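Local coordinates for protein putative secreted glycosylhydrolase (Parabacteroides distasonis ATCC 8503, PDB 3IMM) that probably acts as a secreted hydrolase of the 3-keto-disaccharide hydrolase family, cleaving glycosides, and carries a bound sodium ion in the crystal, at residues A[38-42]-A[69-75]. Numbering follows the deposited sequence.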
ATOM      1  N   GLU A  38      14.979   0.148   0.592  1.00 34.70           N
ATOM      2  CA  GLU A  38      14.533   0.793  -0.639  1.00 34.83           C
ATOM      3  C   GLU A  38      13.309   0.126  -1.259  1.00 34.04           C
ATOM      4  O   GLU A  38      13.112  -1.083  -1.121  1.00 34.05           O
ATOM      5  CB  GLU A  38      15.674   0.838  -1.639  1.00 37.29           C
ATOM      6  CG  GLU A  38      15.415   1.675  -2.880  1.00 41.14           C
ATOM      7  CD  GLU A  38      16.647   1.728  -3.789  1.00 43.57           C
ATOM      8  OE1 GLU A  38      16.930   0.763  -4.556  1.00 37.72           O
ATOM      9  OE2 GLU A  38      17.343   2.760  -3.706  1.00 50.32           O
ATOM     10  N   SER A  39      12.494   0.941  -1.932  1.00 32.87           N
ATOM     11  CA  SER A  39      11.262   0.524  -2.569  1.00 31.45           C
ATOM     12  C   SER A  39      11.473  -0.145  -3.934  1.00 30.69           C
ATOM     13  O   SER A  39      12.568  -0.083  -4.529  1.00 31.86           O
ATOM     14  CB  SER A  39      10.331   1.746  -2.716  1.00 32.23           C
ATOM     15  OG  SER A  39       9.989   2.329  -1.456  1.00 35.41           O
ATOM     16  N   ILE A  40      10.416  -0.769  -4.442  1.00 27.57           N
ATOM     17  CA  ILE A  40      10.390  -1.330  -5.809  1.00 26.68           C
ATOM     18  C   ILE A  40       9.239  -0.644  -6.548  1.00 28.03           C
ATOM     19  O   ILE A  40       8.152  -0.466  -5.975  1.00 29.81           O
ATOM     20  CB  ILE A  40      10.213  -2.901  -5.816  1.00 27.96           C
ATOM     21  CG1 ILE A  40      10.161  -3.459  -7.249  1.00 24.46           C
ATOM     22  CG2 ILE A  40       8.967  -3.383  -4.975  1.00 23.23           C
ATOM     23  CD1 ILE A  40      10.534  -4.885  -7.359  1.00 25.98           C
ATOM     24  N   TRP A  41       9.475  -0.224  -7.796  1.00 27.82           N
ATOM     25  CA  TRP A  41       8.487   0.553  -8.513  1.00 27.64           C
ATOM     26  C   TRP A  41       8.200  -0.056  -9.838  1.00 29.67           C
ATOM     27  O   TRP A  41       9.055  -0.725 -10.427  1.00 29.57           O
ATOM     28  CB  TRP A  41       8.944   2.003  -8.739  1.00 29.09           C
ATOM     29  CG  TRP A  41       9.288   2.732  -7.467  1.00 27.86           C
ATOM     30  CD1 TRP A  41      10.527   2.936  -6.964  1.00 29.75           C
ATOM     31  CD2 TRP A  41       8.371   3.330  -6.546  1.00 29.15           C
ATOM     32  NE1 TRP A  41      10.445   3.615  -5.769  1.00 28.25           N
ATOM     33  CE2 TRP A  41       9.131   3.870  -5.493  1.00 30.76           C
ATOM     34  CE3 TRP A  41       6.984   3.496  -6.532  1.00 26.95           C
ATOM     35  CZ2 TRP A  41       8.551   4.548  -4.421  1.00 29.91           C
ATOM     36  CZ3 TRP A  41       6.407   4.148  -5.480  1.00 28.31           C
ATOM     37  CH2 TRP A  41       7.193   4.661  -4.423  1.00 29.07           C
ATOM     38  N   THR A  42       6.992   0.219 -10.326  1.00 28.60           N
ATOM     39  CA  THR A  42       6.687  -0.024 -11.707  1.00 29.17           C
ATOM     40  C   THR A  42       7.525   0.930 -12.562  1.00 29.38           C
ATOM     41  O   THR A  42       7.898   2.016 -12.114  1.00 26.69           O
ATOM     42  CB  THR A  42       5.175   0.148 -11.996  1.00 29.51           C
ATOM     43  OG1 THR A  42       4.761   1.445 -11.585  1.00 27.07           O
ATOM     44  CG2 THR A  42       4.348  -0.906 -11.261  1.00 27.81           C
ATOM     45  N   CYS A  69       2.084   7.528  -7.449  1.00 28.15           N
ATOM     46  CA  CYS A  69       3.354   8.155  -7.119  1.00 30.45           C
ATOM     47  C   CYS A  69       3.878   8.950  -8.295  1.00 28.63           C
ATOM     48  O   CYS A  69       4.112   8.408  -9.346  1.00 30.56           O
ATOM     49  CB  CYS A  69       4.398   7.137  -6.653  1.00 30.77           C
ATOM     50  SG  CYS A  69       5.928   7.917  -6.271  1.00 32.65           S
ATOM     51  N   THR A  70       4.062  10.254  -8.096  1.00 30.49           N
ATOM     52  CA  THR A  70       4.465  11.147  -9.174  1.00 29.79           C
ATOM     53  C   THR A  70       5.963  11.465  -9.078  1.00 32.20           C
ATOM     54  O   THR A  70       6.501  12.139  -9.951  1.00 29.96           O
ATOM     55  CB  THR A  70       3.627  12.455  -9.162  1.00 30.28           C
ATOM     56  OG1 THR A  70       3.774  13.112  -7.901  1.00 30.24           O
ATOM     57  CG2 THR A  70       2.126  12.164  -9.415  1.00 28.80           C
ATOM     58  N   ASP A  71       6.638  10.905  -8.071  1.00 31.26           N
ATOM     59  CA  ASP A  71       8.069  11.061  -7.918  1.00 31.54           C
ATOM     60  C   ASP A  71       8.585   9.904  -7.104  1.00 31.15           C
ATOM     61  O   ASP A  71       8.357   9.857  -5.901  1.00 33.21           O
ATOM     62  CB  ASP A  71       8.336  12.371  -7.174  1.00 31.51           C
ATOM     63  CG  ASP A  71       9.821  12.720  -7.070  1.00 33.07           C
ATOM     64  OD1 ASP A  71      10.684  11.805  -7.023  1.00 37.53           O
ATOM     65  OD2 ASP A  71      10.102  13.926  -7.008  1.00 36.16           O
ATOM     66  N   THR A  72       9.283   8.961  -7.726  1.00 33.72           N
ATOM     67  CA  THR A  72       9.741   7.756  -6.994  1.00 34.61           C
ATOM     68  C   THR A  72      10.965   8.037  -6.063  1.00 34.19           C
ATOM     69  O   THR A  72      11.238   7.263  -5.143  1.00 36.09           O
ATOM     70  CB  THR A  72      10.035   6.617  -7.948  1.00 33.85           C
ATOM     71  OG1 THR A  72      11.065   7.023  -8.842  1.00 32.77           O
ATOM     72  CG2 THR A  72       8.790   6.263  -8.761  1.00 32.97           C
ATOM     73  N   LYS A  73      11.657   9.158  -6.263  1.00 35.73           N
ATOM     74  CA  LYS A  73      12.749   9.571  -5.342  1.00 37.33           C
ATOM     75  C   LYS A  73      12.139  10.243  -4.085  1.00 37.31           C
ATOM     76  O   LYS A  73      12.348   9.777  -2.963  1.00 40.81           O
ATOM     77  CB  LYS A  73      13.782  10.479  -6.039  1.00 37.24           C
ATOM     78  N   ASP A  74      11.345  11.290  -4.289  1.00 35.87           N
ATOM     79  CA  ASP A  74      10.626  11.973  -3.201  1.00 33.41           C
ATOM     80  C   ASP A  74       9.163  11.514  -3.119  1.00 30.86           C
ATOM     81  O   ASP A  74       8.221  12.307  -3.280  1.00 28.18           O
ATOM     82  CB  ASP A  74      10.717  13.495  -3.419  1.00 35.29           C
ATOM     83  CG  ASP A  74      10.135  14.306  -2.257  1.00 34.89           C
ATOM     84  OD1 ASP A  74      10.175  13.830  -1.100  1.00 35.39           O
ATOM     85  OD2 ASP A  74       9.659  15.423  -2.517  1.00 37.43           O
ATOM     86  N   TRP A  75       8.983  10.231  -2.834  1.00 29.54           N
ATOM     87  CA  TRP A  75       7.683   9.583  -2.994  1.00 30.64           C
ATOM     88  C   TRP A  75       6.731   9.801  -1.837  1.00 30.56           C
ATOM     89  O   TRP A  75       5.534   9.818  -2.025  1.00 28.18           O
ATOM     90  CB  TRP A  75       7.857   8.071  -3.222  1.00 32.16           C
ATOM     91  CG  TRP A  75       8.425   7.241  -2.068  1.00 34.09           C
ATOM     92  CD1 TRP A  75       9.738   6.884  -1.873  1.00 33.68           C
ATOM     93  CD2 TRP A  75       7.680   6.608  -1.007  1.00 31.53           C
ATOM     94  NE1 TRP A  75       9.845   6.073  -0.772  1.00 34.02           N
ATOM     95  CE2 TRP A  75       8.608   5.890  -0.216  1.00 34.63           C
ATOM     96  CE3 TRP A  75       6.329   6.574  -0.661  1.00 33.11           C
ATOM     97  CZ2 TRP A  75       8.232   5.165   0.916  1.00 33.96           C
ATOM     98  CZ3 TRP A  75       5.944   5.851   0.468  1.00 35.54           C
ATOM     99  CH2 TRP A  75       6.903   5.161   1.252  1.00 34.83           C
TER
HETATM  100  O   HOH W   1      12.636   4.170  -1.317  1.00 33.27           O
HETATM  101  O   HOH W   2      12.534   5.118  -4.091  1.00 28.51           O
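Trp41 and Trp75 form a T-shaped aromatic pair at the heart of a buried, mostly apolar contact between strand 40-42 and the loop that leaves strand 62-69. Both strands belong to the five-stranded antiparallel sheet of a concanavalin-like fold, where strand 179-182 runs between them. With CG anti to its carbonyl carbon (chi1 -57°), the large indole of Trp41 reaches past the intervening strand to the loop and to Val66 of strand 62-69. The benzo edge of its ring is presented to the face of Trp75, Trp41 CZ2 lying 3.6 Å from Trp75 CG with the planes at 65°. Thr72 occupies one face of Trp41: its CB sits almost squarely over the five-membered ring, 3.7 Å from the centroid, while CG2 lies near CD2. A beta-branched residue suits this place because CB and its methyl together rest on one face of the indole. Cys69 approaches obliquely near the far end of the ring, its CB 3.8 Å from Trp41 CZ3 and its compact, polarisable sulfur close by.

The loop is shaped by an Asx motif, Asp71 OD1 accepting from Asp74 N at 2.9 Å. Water satisfies the indole nitrogen of Trp41: one molecule accepts from NE1 at 3.1 Å and donates to Thr72 O at 2.7 Å. A second water accepts from Ser39 N and, weakly, from Trp75 NE1; small Ser39 fits beside that indole. Val66 touches both tryptophans, and the side chain of Trp75 lies about 7 Å from the bound sodium ion. Replacing Trp41 by an alanine would probably open a gap beneath Thr72 and deprive Trp75 of its edge-on partner. Direct cohesion here is thus chiefly dispersion and aromatic, with water carrying the polar link between strand and loop.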